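Galactose mutarotase-like protein (Clostridium acetobutylicum, PDB 3OS7) probably binds carbohydrate and may interconvert the anomers of aldose sugars. Local coordinates at residues Gly49-Arg54 and Ala187-Phe192; Glu194-Ser199 and Ile266-Lys271; Ile205-Phe210 and Ser247-Lys252; Ser281-Leu286 and Pro302-Ile307. All blocks are in the same frame, centred on the assembly; numbering follows the deposited sequence.

Contact 1 of 4, residues Gly49-Arg54 and Ala187-Phe192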
loop_
_atom_site.group_PDB
_atom_site.type_symbol
_atom_site.label_atom_id
_atom_site.label_comp_id
_atom_site.label_asym_id
_atom_site.label_seq_id
_atom_site.Cartn_x
_atom_site.Cartn_y
_atom_site.Cartn_z
ATOM N N GLY A 49 -1.400 -15.240 17.785
ATOM C CA GLY A 49 -2.598 -15.558 17.046
ATOM C C GLY A 49 -3.077 -14.430 16.141
ATOM O O GLY A 49 -4.279 -14.326 15.861
ATOM N N VAL A 50 -2.156 -13.584 15.686
ATOM C CA VAL A 50 -2.531 -12.401 14.905
ATOM C C VAL A 50 -2.085 -12.616 13.472
ATOM O O VAL A 50 -0.938 -13.051 13.236
ATOM C CB VAL A 50 -1.914 -11.118 15.461
ATOM C CG1 VAL A 50 -2.131 -9.942 14.503
ATOM C CG2 VAL A 50 -2.491 -10.806 16.856
ATOM N N THR A 51 -2.996 -12.370 12.525
ATOM C CA THR A 51 -2.642 -12.327 11.117
ATOM C C THR A 51 -3.096 -10.973 10.563
ATOM O O THR A 51 -4.288 -10.661 10.511
ATOM C CB THR A 51 -3.165 -13.530 10.287
ATOM O OG1 THR A 51 -2.852 -13.314 8.908
ATOM C CG2 THR A 51 -4.653 -13.734 10.438
ATOM N N ILE A 52 -2.123 -10.168 10.169
ATOM C CA ILE A 52 -2.382 -8.753 9.835
ATOM C C ILE A 52 -2.982 -8.533 8.444
ATOM O O ILE A 52 -3.920 -7.760 8.278
ATOM C CB ILE A 52 -1.096 -7.940 9.937
ATOM C CG1 ILE A 52 -0.581 -7.942 11.377
ATOM C CG2 ILE A 52 -1.304 -6.505 9.379
ATOM C CD1 ILE A 52 0.763 -7.215 11.546
ATOM N N LEU A 53 -2.399 -9.158 7.441
ATOM C CA LEU A 53 -2.725 -8.867 6.044
ATOM C C LEU A 53 -3.712 -9.883 5.481
ATOM O O LEU A 53 -3.605 -11.087 5.741
ATOM C CB LEU A 53 -1.474 -8.880 5.138
ATOM C CG LEU A 53 -0.418 -7.821 5.453
ATOM C CD1 LEU A 53 0.919 -8.077 4.743
ATOM C CD2 LEU A 53 -0.981 -6.397 5.188
ATOM N N ARG A 54 -4.617 -9.386 4.651
ATOM C CA ARG A 54 -5.603 -10.253 4.025
ATOM C C ARG A 54 -4.913 -11.145 3.003
ATOM O O ARG A 54 -4.297 -10.648 2.076
ATOM C CB ARG A 54 -6.692 -9.433 3.361
ATOM C CG ARG A 54 -7.869 -10.317 2.952
ATOM C CD ARG A 54 -8.666 -9.617 1.934
ATOM N NE ARG A 54 -9.940 -10.264 1.686
ATOM C CZ ARG A 54 -10.597 -10.207 0.537
ATOM N NH1 ARG A 54 -10.127 -9.504 -0.491
ATOM N NH2 ARG A 54 -11.773 -10.815 0.443
ATOM N N ALA A 187 -4.272 -4.298 2.222
ATOM C CA ALA A 187 -5.500 -5.004 2.620
ATOM C C ALA A 187 -5.342 -5.691 3.974
ATOM O O ALA A 187 -4.523 -6.611 4.116
ATOM C CB ALA A 187 -5.886 -6.032 1.542
ATOM N N PHE A 188 -6.113 -5.223 4.954
ATOM C CA PHE A 188 -6.020 -5.666 6.336
ATOM C C PHE A 188 -7.186 -6.534 6.777
ATOM O O PHE A 188 -8.330 -6.212 6.504
ATOM C CB PHE A 188 -5.956 -4.445 7.259
ATOM C CG PHE A 188 -4.672 -3.681 7.120
ATOM C CD1 PHE A 188 -3.561 -4.057 7.839
ATOM C CD2 PHE A 188 -4.567 -2.624 6.244
ATOM C CE1 PHE A 188 -2.358 -3.375 7.683
ATOM C CE2 PHE A 188 -3.381 -1.959 6.091
ATOM C CZ PHE A 188 -2.281 -2.348 6.821
ATOM N N ASN A 189 -6.864 -7.574 7.531
ATOM C CA ASN A 189 -7.874 -8.411 8.156
ATOM C C ASN A 189 -8.587 -7.607 9.257
ATOM O O ASN A 189 -7.943 -7.055 10.130
ATOM C CB ASN A 189 -7.231 -9.656 8.769
ATOM C CG ASN A 189 -6.765 -10.648 7.735
ATOM O OD1 ASN A 189 -7.468 -10.933 6.753
ATOM N ND2 ASN A 189 -5.582 -11.208 7.956
ATOM N N VAL A 190 -9.920 -7.576 9.210
ATOM C CA VAL A 190 -10.718 -6.995 10.276
ATOM C C VAL A 190 -11.888 -7.964 10.569
ATOM O O VAL A 190 -12.876 -7.954 9.858
ATOM C CB VAL A 190 -11.273 -5.595 9.884
ATOM C CG1 VAL A 190 -12.047 -4.989 11.029
ATOM C CG2 VAL A 190 -10.151 -4.633 9.411
ATOM N N PRO A 191 -11.772 -8.818 11.597
ATOM C CA PRO A 191 -10.765 -8.890 12.627
ATOM C C PRO A 191 -9.460 -9.562 12.181
ATOM O O PRO A 191 -9.430 -10.298 11.195
ATOM C CB PRO A 191 -11.452 -9.753 13.701
ATOM C CG PRO A 191 -12.205 -10.726 12.925
ATOM C CD PRO A 191 -12.763 -9.914 11.760
ATOM N N PHE A 192 -8.427 -9.359 12.972
ATOM C CA PHE A 192 -7.102 -9.909 12.709
ATOM C C PHE A 192 -6.698 -10.994 13.718
ATOM O O PHE A 192 -5.591 -11.528 13.663
ATOM C CB PHE A 192 -6.074 -8.781 12.661
ATOM C CG PHE A 192 -6.085 -7.867 13.883
ATOM C CD1 PHE A 192 -5.598 -8.307 15.094
ATOM C CD2 PHE A 192 -6.564 -6.566 13.798
ATOM C CE1 PHE A 192 -5.589 -7.478 16.195
ATOM C CE2 PHE A 192 -6.569 -5.746 14.911
ATOM C CZ PHE A 192 -6.067 -6.198 16.101
HETATM O O HOH W 1 -5.125 -6.219 10.413
#
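N189 has CG anti to its carbonyl carbon, beside the backbone N (chi1 -72°), and F192 has CG between its backbone N and carbonyl carbon (chi1 53°); from these positions the N189 amide reaches T51 and the F192 ring lies beside V50. N189 ND2 donates to T51 O over 2.9 Å; the acceptor lies near the amide plane and the angle at the hydrogen is 168°, although ND2 stands well above the T51 carbonyl plane. I52 O is gripped twice, by N189 N at 3.0 Å and by a water that also donates to N189 O. T51 N to F192 O (3.0 Å) and R54 N to A187 O (2.8 Å) bracket these bonds. On the apolar side, I52 CG2 meets the edge of the F188 ring, 3.7 Å from F188 CD1. V50 and F192 lie side by side, V50 CG1 3.9 Å from F192 CD1. R54 extends away, and its NH1 bonds to V71 O. These bonds, with the single bridge L53-F188, join the chain leaving strand 50-51, the edge of a five-stranded antiparallel sheet, to the end of strand 178-189, within the all-beta galactose mutarotase fold.

Contact 2 of 4, residues Glu194-Ser199 and Ile266-Lys271; sequences EGSEDS and IEDASK. With EDO (1,2-ethanediol), chain I.
At their nearest backbone approach S196 and S270 still stand 7.4 Å apart, CA to CA, and no beta pairing joins the loop 194-199 to 266-271; side chains reach across, to one another or to backbone oxygens. S196 has OG anti to its backbone N (chi1 -173°), and D268 holds CG in the same position (chi1 -171°). S196 OG donates to D268 OD2 over 2.6 Å, using the syn lone pair of that oxygen. S196 OG is also hydrogen-bonded to N200 ND2, so the hydroxyl is held by D268 across the contact and by N200 just after its own segment.

D268 OD1 accepts within its own segment: S270 OG donates to it at 2.6 Å, on the syn side but 21° out of the carboxylate plane. K271 N adds a weak bond to the same D268 OD1, while its main acceptor is D268 O at 3.0 Å. With a hydroxyl donor on each oxygen, the buried D268 carboxylate is oriented and its negative charge is probably stabilised.

K271 meets the loop with carbon: CE lies 3.2 Å from G195 O and 3.7 Å from E194 O, whereas NZ is 3.7 Å from G195 O. At the start of 194-199, E194 OE1 accepts a hydrogen bond from O2 of an ethanediol, probably from the crystallisation liquor.

D268 ends strand 263-268, and the 3-10 turn 269-271 leads on to its antiparallel neighbour 273-279, where R274 pairs with E267. The loop 194-199 runs from strand 178-189 into strand 201-213, which flanks strand 263-268 and bonds to it through R202 and E267.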
loop_
_atom_site.group_PDB
_atom_site.type_symbol
_atom_site.label_atom_id
_atom_site.label_comp_id
_atom_site.label_asym_id
_atom_site.label_seq_id
_atom_site.Cartn_x
_atom_site.Cartn_y
_atom_site.Cartn_z
ATOM N N GLU A 194 -8.399 -14.561 15.991
ATOM C CA GLU A 194 -9.526 -15.492 16.181
ATOM C C GLU A 194 -10.264 -15.212 17.491
ATOM O O GLU A 194 -9.695 -14.685 18.452
ATOM C CB GLU A 194 -9.036 -16.949 16.163
ATOM C CG GLU A 194 -9.952 -17.871 15.393
ATOM C CD GLU A 194 -9.794 -17.704 13.893
ATOM O OE1 GLU A 194 -10.301 -16.695 13.342
ATOM O OE2 GLU A 194 -9.158 -18.591 13.270
ATOM N N GLY A 195 -11.546 -15.550 17.525
ATOM C CA GLY A 195 -12.350 -15.343 18.725
ATOM C C GLY A 195 -12.716 -13.890 18.934
ATOM O O GLY A 195 -12.991 -13.454 20.056
ATOM N N SER A 196 -12.702 -13.126 17.852
ATOM C CA SER A 196 -13.143 -11.753 17.900
ATOM C C SER A 196 -14.151 -11.535 16.777
ATOM O O SER A 196 -14.615 -12.509 16.186
ATOM C CB SER A 196 -11.957 -10.821 17.788
ATOM O OG SER A 196 -12.431 -9.529 18.008
ATOM N N GLU A 197 -14.514 -10.289 16.488
ATOM C CA GLU A 197 -15.546 -10.012 15.501
ATOM C C GLU A 197 -15.161 -8.736 14.767
ATOM O O GLU A 197 -14.477 -7.898 15.365
ATOM C CB GLU A 197 -16.896 -9.812 16.220
ATOM C CG GLU A 197 -18.073 -10.465 15.544
ATOM C CD GLU A 197 -18.037 -11.992 15.653
ATOM O OE1 GLU A 197 -18.301 -12.531 16.754
ATOM O OE2 GLU A 197 -17.759 -12.655 14.629
ATOM N N ASP A 198 -15.625 -8.560 13.527
ATOM C CA ASP A 198 -15.349 -7.318 12.782
ATOM C C ASP A 198 -15.800 -6.047 13.544
ATOM O O ASP A 198 -15.097 -5.018 13.508
ATOM C CB ASP A 198 -15.890 -7.349 11.334
ATOM C CG ASP A 198 -17.378 -7.660 11.238
ATOM O OD1 ASP A 198 -18.049 -7.753 12.284
ATOM O OD2 ASP A 198 -17.875 -7.803 10.087
ATOM N N SER A 199 -16.908 -6.140 14.290
ATOM C CA SER A 199 -17.459 -5.033 15.091
ATOM C C SER A 199 -16.602 -4.659 16.303
ATOM O O SER A 199 -16.836 -3.645 16.948
ATOM C CB SER A 199 -18.861 -5.420 15.593
ATOM O OG SER A 199 -18.814 -6.611 16.372
ATOM N N ILE A 266 -5.316 -0.288 13.883
ATOM C CA ILE A 266 -6.560 -1.045 14.027
ATOM C C ILE A 266 -6.506 -1.644 15.431
ATOM O O ILE A 266 -5.598 -2.416 15.740
ATOM C CB ILE A 266 -6.716 -2.165 12.997
ATOM C CG1 ILE A 266 -6.476 -1.649 11.579
ATOM C CG2 ILE A 266 -8.101 -2.849 13.141
ATOM C CD1 ILE A 266 -6.472 -2.790 10.488
ATOM N N GLU A 267 -7.450 -1.240 16.278
ATOM C CA GLU A 267 -7.491 -1.615 17.692
ATOM C C GLU A 267 -8.641 -2.586 17.908
ATOM O O GLU A 267 -9.772 -2.320 17.495
ATOM C CB GLU A 267 -7.719 -0.389 18.589
ATOM C CG GLU A 267 -6.489 0.535 18.687
ATOM C CD GLU A 267 -6.681 1.733 19.572
ATOM O OE1 GLU A 267 -7.776 1.896 20.155
ATOM O OE2 GLU A 267 -5.714 2.505 19.703
ATOM N N ASP A 268 -8.321 -3.697 18.557
ATOM C CA ASP A 268 -9.310 -4.642 19.078
ATOM C C ASP A 268 -9.149 -4.689 20.600
ATOM O O ASP A 268 -8.368 -5.472 21.161
ATOM C CB ASP A 268 -9.104 -6.016 18.448
ATOM C CG ASP A 268 -10.215 -6.969 18.762
ATOM O OD1 ASP A 268 -10.919 -6.728 19.781
ATOM O OD2 ASP A 268 -10.381 -7.945 17.986
ATOM N N ALA A 269 -9.875 -3.800 21.256
ATOM C CA ALA A 269 -9.847 -3.679 22.703
ATOM C C ALA A 269 -10.221 -5.004 23.373
ATOM O O ALA A 269 -9.628 -5.377 24.370
ATOM C CB ALA A 269 -10.799 -2.481 23.189
ATOM N N SER A 270 -11.155 -5.732 22.778
ATOM C CA SER A 270 -11.610 -7.019 23.320
ATOM C C SER A 270 -10.448 -8.002 23.472
ATOM O O SER A 270 -10.481 -8.875 24.345
ATOM C CB SER A 270 -12.733 -7.619 22.450
ATOM O OG SER A 270 -12.228 -8.358 21.329
ATOM N N LYS A 271 -9.415 -7.858 22.630
ATOM C CA LYS A 271 -8.221 -8.711 22.719
ATOM C C LYS A 271 -6.969 -7.954 23.178
ATOM O O LYS A 271 -5.869 -8.491 23.145
ATOM C CB LYS A 271 -7.988 -9.369 21.362
ATOM C CG LYS A 271 -9.126 -10.272 20.934
ATOM C CD LYS A 271 -9.194 -11.489 21.865
ATOM C CE LYS A 271 -10.202 -12.525 21.409
ATOM N NZ LYS A 271 -10.090 -13.743 22.283
HETATM C C1 EDO I . -8.380 -13.345 10.277
HETATM O O1 EDO I . -8.449 -14.425 9.346
HETATM C C2 EDO I . -9.145 -13.743 11.524
HETATM O O2 EDO I . -8.378 -14.728 12.222
#

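Contact 3 of 4, residues Ile205-Phe210 and Ser247-Lys252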
loop_
_atom_site.group_PDB
_atom_site.type_symbol
_atom_site.label_atom_id
_atom_site.label_comp_id
_atom_site.label_asym_id
_atom_site.label_seq_id
_atom_site.Cartn_x
_atom_site.Cartn_y
_atom_site.Cartn_z
ATOM N N ILE A 205 -6.583 6.963 12.141
ATOM C CA ILE A 205 -5.732 7.421 11.053
ATOM C C ILE A 205 -5.344 8.864 11.348
ATOM O O ILE A 205 -6.196 9.663 11.717
ATOM C CB ILE A 205 -6.446 7.412 9.677
ATOM C CG1 ILE A 205 -7.059 6.049 9.353
ATOM C CG2 ILE A 205 -5.456 7.824 8.554
ATOM C CD1 ILE A 205 -7.985 6.075 8.095
ATOM N N SER A 206 -4.078 9.218 11.099
ATOM C CA SER A 206 -3.589 10.578 11.412
ATOM C C SER A 206 -3.958 11.555 10.291
ATOM O O SER A 206 -3.099 12.050 9.576
ATOM C CB SER A 206 -2.072 10.542 11.672
ATOM O OG SER A 206 -1.346 10.049 10.560
ATOM N N ILE A 207 -5.260 11.803 10.144
ATOM C CA ILE A 207 -5.772 12.611 9.069
ATOM C C ILE A 207 -5.613 14.090 9.362
ATOM O O ILE A 207 -5.652 14.509 10.518
ATOM C CB ILE A 207 -7.250 12.290 8.760
ATOM C CG1 ILE A 207 -8.156 12.548 9.975
ATOM C CG2 ILE A 207 -7.378 10.847 8.259
ATOM C CD1 ILE A 207 -9.695 12.489 9.680
ATOM N N ASP A 208 -5.429 14.852 8.288
ATOM C CA ASP A 208 -5.382 16.302 8.308
ATOM C C ASP A 208 -6.717 16.825 7.776
ATOM O O ASP A 208 -7.586 17.178 8.563
ATOM C CB ASP A 208 -4.194 16.770 7.448
ATOM C CG ASP A 208 -3.947 18.268 7.533
ATOM O OD1 ASP A 208 -4.652 18.971 8.292
ATOM O OD2 ASP A 208 -3.002 18.722 6.848
ATOM N N LYS A 209 -6.916 16.790 6.455
ATOM C CA LYS A 209 -8.163 17.238 5.854
ATOM C C LYS A 209 -8.801 16.123 5.031
ATOM O O LYS A 209 -8.123 15.209 4.542
ATOM C CB LYS A 209 -7.934 18.482 4.956
ATOM C CG LYS A 209 -7.383 19.686 5.723
ATOM C CD LYS A 209 -7.442 20.943 4.921
ATOM C CE LYS A 209 -6.265 21.046 3.989
ATOM N NZ LYS A 209 -6.399 22.196 3.050
ATOM N N PHE A 210 -10.118 16.206 4.915
ATOM C CA PHE A 210 -10.897 15.402 3.989
ATOM C C PHE A 210 -10.948 16.093 2.614
ATOM O O PHE A 210 -11.126 17.314 2.542
ATOM C CB PHE A 210 -12.299 15.268 4.567
ATOM C CG PHE A 210 -13.271 14.586 3.658
ATOM C CD1 PHE A 210 -13.160 13.243 3.417
ATOM C CD2 PHE A 210 -14.296 15.303 3.041
ATOM C CE1 PHE A 210 -14.042 12.590 2.604
ATOM C CE2 PHE A 210 -15.198 14.654 2.202
ATOM C CZ PHE A 210 -15.062 13.272 1.988
ATOM N N SER A 247 -13.038 6.956 1.264
ATOM C CA SER A 247 -12.703 8.344 1.581
ATOM C C SER A 247 -11.256 8.673 1.281
ATOM O O SER A 247 -10.370 7.847 1.450
ATOM C CB SER A 247 -12.935 8.587 3.062
ATOM O OG SER A 247 -14.303 8.454 3.414
ATOM N N LEU A 248 -11.010 9.935 0.926
ATOM C CA LEU A 248 -9.663 10.433 0.675
ATOM C C LEU A 248 -9.290 11.497 1.717
ATOM O O LEU A 248 -10.018 12.497 1.868
ATOM C CB LEU A 248 -9.609 11.044 -0.717
ATOM C CG LEU A 248 -8.349 11.785 -1.112
ATOM C CD1 LEU A 248 -7.097 10.877 -1.113
ATOM C CD2 LEU A 248 -8.567 12.476 -2.479
ATOM N N PHE A 249 -8.159 11.295 2.395
ATOM C CA PHE A 249 -7.638 12.270 3.355
ATOM C C PHE A 249 -6.223 12.665 3.029
ATOM O O PHE A 249 -5.462 11.864 2.479
ATOM C CB PHE A 249 -7.632 11.650 4.754
ATOM C CG PHE A 249 -9.004 11.314 5.281
ATOM C CD1 PHE A 249 -9.844 12.318 5.799
ATOM C CD2 PHE A 249 -9.467 10.025 5.228
ATOM C CE1 PHE A 249 -11.113 12.006 6.279
ATOM C CE2 PHE A 249 -10.717 9.706 5.709
ATOM C CZ PHE A 249 -11.550 10.703 6.228
ATOM N N SER A 250 -5.838 13.881 3.389
ATOM C CA SER A 250 -4.416 14.163 3.590
ATOM C C SER A 250 -3.982 13.686 4.974
ATOM O O SER A 250 -4.800 13.536 5.871
ATOM C CB SER A 250 -4.107 15.639 3.378
ATOM O OG SER A 250 -5.012 16.469 4.067
ATOM N N LEU A 251 -2.679 13.506 5.147
ATOM C CA LEU A 251 -2.106 13.010 6.388
ATOM C C LEU A 251 -1.298 14.079 7.088
ATOM O O LEU A 251 -0.741 14.978 6.456
ATOM C CB LEU A 251 -1.176 11.839 6.104
ATOM C CG LEU A 251 -1.862 10.556 5.585
ATOM C CD1 LEU A 251 -0.808 9.513 5.244
ATOM C CD2 LEU A 251 -2.843 10.036 6.625
ATOM N N LYS A 252 -1.192 13.948 8.399
ATOM C CA LYS A 252 -0.286 14.772 9.191
ATOM C C LYS A 252 0.324 13.900 10.270
ATOM O O LYS A 252 -0.116 12.756 10.472
ATOM C CB LYS A 252 -1.022 15.960 9.798
ATOM C CG LYS A 252 -2.150 15.567 10.745
ATOM C CD LYS A 252 -2.794 16.774 11.469
ATOM C CE LYS A 252 -3.656 16.273 12.614
ATOM N NZ LYS A 252 -4.507 17.360 13.157
HETATM O O HOH W 2 -7.119 16.956 11.285
HETATM O O HOH W 3 -4.061 18.822 4.166
HETATM O O HOH W 4 -0.623 17.773 6.493
#
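S250 OG accepts the backbone N-H of K209 over 3.1 Å and is also hydrogen-bonded to W211 NE1, so one hydroxyl meets two groups of the facing strand. The S250 backbone is held as well: D208 N donates to S250 O at 2.8 Å from well above the carbonyl plane, and S250 N donates to K209 O at 2.9 Å within that carbonyl's plane. The register shifts by one residue between the I207-L251 and F210-F249 pairs, which defines a beta bulge; K209 N, within it, turns to a side chain. At the other end S206, centre of an inverse gamma turn, accepts from K252 N through its O, while S206 OG donates to K252 O over 3.0 Å and is also bonded to G263 N.

I207 CG2 sits over one face of the F249 ring, 3.8 Å from its centroid and offset toward the rim. F210 comes to the same ring obliquely, planes 59° apart, with F210 CD1 3.7 Å from F249 CE1. A water joins I207 O, D208 O and K252 NZ. Strand 201-213 thereby pairs antiparallel with strand 246-256, which also pairs with strand 285-289; Y233 adds a further ring against F249.

Contact 4 of 4, residues Ser281-Leu286 and Pro302-Ile307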
loop_
_atom_site.group_PDB
_atom_site.type_symbol
_atom_site.label_atom_id
_atom_site.label_comp_id
_atom_site.label_asym_id
_atom_site.label_seq_id
_atom_site.Cartn_x
_atom_site.Cartn_y
_atom_site.Cartn_z
ATOM N N SER A 281 6.996 10.298 6.147
ATOM C CA SER A 281 6.499 11.598 5.685
ATOM C C SER A 281 6.348 11.703 4.183
ATOM O O SER A 281 5.690 12.622 3.679
ATOM C CB SER A 281 7.454 12.722 6.136
ATOM O OG SER A 281 7.519 12.804 7.532
ATOM N N GLU A 282 6.981 10.789 3.442
ATOM C CA GLU A 282 6.803 10.755 1.997
ATOM C C GLU A 282 5.363 10.446 1.609
ATOM O O GLU A 282 4.926 10.787 0.491
ATOM C CB GLU A 282 7.738 9.720 1.344
ATOM C CG GLU A 282 9.208 10.181 1.235
ATOM C CD GLU A 282 9.987 10.036 2.525
ATOM O OE1 GLU A 282 9.545 9.331 3.452
ATOM O OE2 GLU A 282 11.060 10.640 2.626
ATOM N N TYR A 283 4.628 9.816 2.525
ATOM C CA TYR A 283 3.215 9.495 2.271
ATOM C C TYR A 283 2.346 10.632 2.803
ATOM O O TYR A 283 2.333 10.916 3.997
ATOM C CB TYR A 283 2.847 8.150 2.878
ATOM C CG TYR A 283 3.597 7.025 2.247
ATOM C CD1 TYR A 283 3.284 6.600 0.964
ATOM C CD2 TYR A 283 4.657 6.420 2.895
ATOM C CE1 TYR A 283 4.012 5.556 0.345
ATOM C CE2 TYR A 283 5.406 5.389 2.275
ATOM C CZ TYR A 283 5.055 4.953 1.011
ATOM O OH TYR A 283 5.763 3.917 0.407
ATOM N N LYS A 284 1.695 11.334 1.876
ATOM C CA LYS A 284 1.007 12.568 2.182
ATOM C C LYS A 284 -0.521 12.489 2.143
ATOM O O LYS A 284 -1.210 13.388 2.647
ATOM C CB LYS A 284 1.516 13.619 1.221
ATOM C CG LYS A 284 3.064 13.805 1.396
ATOM C CD LYS A 284 3.664 14.899 0.618
ATOM C CE LYS A 284 5.230 14.844 0.742
ATOM N NZ LYS A 284 5.726 14.897 2.175
ATOM N N TYR A 285 -1.046 11.435 1.521
ATOM C CA TYR A 285 -2.475 11.218 1.353
ATOM C C TYR A 285 -2.790 9.756 1.636
ATOM O O TYR A 285 -1.887 8.924 1.704
ATOM C CB TYR A 285 -2.961 11.574 -0.071
ATOM C CG TYR A 285 -3.023 13.046 -0.319
ATOM C CD1 TYR A 285 -1.883 13.752 -0.743
ATOM C CD2 TYR A 285 -4.199 13.759 -0.112
ATOM C CE1 TYR A 285 -1.932 15.132 -0.932
ATOM C CE2 TYR A 285 -4.261 15.136 -0.336
ATOM C CZ TYR A 285 -3.129 15.818 -0.737
ATOM O OH TYR A 285 -3.200 17.194 -0.939
ATOM N N LEU A 286 -4.070 9.473 1.856
ATOM C CA LEU A 286 -4.485 8.118 2.157
ATOM C C LEU A 286 -5.931 7.942 1.768
ATOM O O LEU A 286 -6.761 8.847 1.986
ATOM C CB LEU A 286 -4.294 7.853 3.646
ATOM C CG LEU A 286 -4.696 6.481 4.178
ATOM C CD1 LEU A 286 -3.780 6.111 5.312
ATOM C CD2 LEU A 286 -6.158 6.446 4.626
ATOM N N PRO A 302 -1.921 4.270 1.656
ATOM C CA PRO A 302 -1.068 5.444 1.634
ATOM C C PRO A 302 -0.676 5.819 0.221
ATOM O O PRO A 302 -0.526 4.934 -0.627
ATOM C CB PRO A 302 0.144 5.015 2.438
ATOM C CG PRO A 302 0.198 3.561 2.325
ATOM C CD PRO A 302 -1.223 3.095 2.235
ATOM N N GLN A 303 -0.504 7.119 -0.008
ATOM C CA GLN A 303 -0.120 7.653 -1.321
ATOM C C GLN A 303 0.810 8.833 -1.154
ATOM O O GLN A 303 0.661 9.602 -0.215
ATOM C CB GLN A 303 -1.360 8.131 -2.130
ATOM C CG GLN A 303 -2.506 7.176 -2.186
ATOM C CD GLN A 303 -3.655 7.584 -3.107
ATOM O OE1 GLN A 303 -4.483 6.751 -3.454
ATOM N NE2 GLN A 303 -3.704 8.843 -3.516
ATOM N N THR A 304 1.757 8.990 -2.081
ATOM C CA THR A 304 2.628 10.169 -2.085
ATOM C C THR A 304 1.926 11.455 -2.488
ATOM O O THR A 304 2.399 12.552 -2.205
ATOM C CB THR A 304 3.833 9.964 -3.027
ATOM O OG1 THR A 304 3.359 9.689 -4.367
ATOM C CG2 THR A 304 4.682 8.814 -2.520
ATOM N N SER A 305 0.804 11.328 -3.171
ATOM C CA SER A 305 0.123 12.462 -3.713
ATOM C C SER A 305 -1.374 12.211 -3.730
ATOM O O SER A 305 -1.837 11.090 -3.551
ATOM C CB SER A 305 0.623 12.779 -5.124
ATOM O OG SER A 305 0.234 11.831 -6.102
ATOM N N ILE A 306 -2.103 13.286 -3.974
ATOM C CA ILE A 306 -3.529 13.231 -4.092
ATOM C C ILE A 306 -3.928 12.385 -5.317
ATOM O O ILE A 306 -3.154 12.217 -6.273
ATOM C CB ILE A 306 -4.126 14.670 -4.149
ATOM C CG1 ILE A 306 -5.612 14.658 -3.835
ATOM C CG2 ILE A 306 -3.836 15.372 -5.504
ATOM C CD1 ILE A 306 -6.161 16.058 -3.631
ATOM N N ILE A 307 -5.133 11.845 -5.278
ATOM C CA ILE A 307 -5.709 11.195 -6.441
ATOM C C ILE A 307 -5.656 12.177 -7.621
ATOM O O ILE A 307 -5.944 13.361 -7.442
ATOM C CB ILE A 307 -7.171 10.801 -6.200
ATOM C CG1 ILE A 307 -7.276 9.759 -5.089
ATOM C CG2 ILE A 307 -7.813 10.259 -7.522
ATOM C CD1 ILE A 307 -8.734 9.320 -4.793
#
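Y285 and I306 pack face-on: I306 CB lies over the centre of the Y285 ring, 3.8 Å from the centroid and 12° off the ring normal. The backbone shares that face, with I306 N 3.3 Å from Y285 CD1. Q303 O takes two donors, K284 N at 2.9 Å and Y285 N at 3.0 Å, and Q303 N returns a bond to Y285 O over 2.8 Å. Y283 lies alongside P302, its CD1 3.8 Å from P302 CB.

The next shell surrounds these groups. Q303, extended beyond CG (chi2 -173°), sends NE2 to S305 O at 2.9 Å, a bond to the carbonyl of the S305-I306 peptide that lies against the ring, consistent with its being held there. Y285 OH is bonded to V318 O, and W211 meets the ring edge-to-face, which would limit its rotation. T304 OG1 bonds to V182 N. K284 NZ folds back to S281 O over 2.7 Å and also reaches a tetraethylene glycol, probably from the crystallisation liquor.

Two successive residues, K284 and Y285, facing the single Q303 make a classic beta bulge, here at the open end of the antiparallel hairpin of strands 285-289 and 297-303.

How the contacts relate
From the N terminus, contact 1 closes first, bringing 187-192 back to 49-54 across 132 intervening residues and tying the five-stranded N-terminal sheet to strand 178-189. Contact 2 opens at 194 and closes at 266-271; contact 3, joining 205-210 to 247-252, lies wholly within that loop. Contact 4 then closes a short loop of 15 residues, the hairpin. None cross. Contacts 1 and 2 touch, F192 CE2 lying 3.6 Å from I266 O. Contacts 3 and 4 are joined by two probable hydrogen bonds, L286 N with F249 O at 2.8 Å and L251 N with K284 O at 2.9 Å. Contacts 1 and 4 sit on opposite sides of the chain's centre.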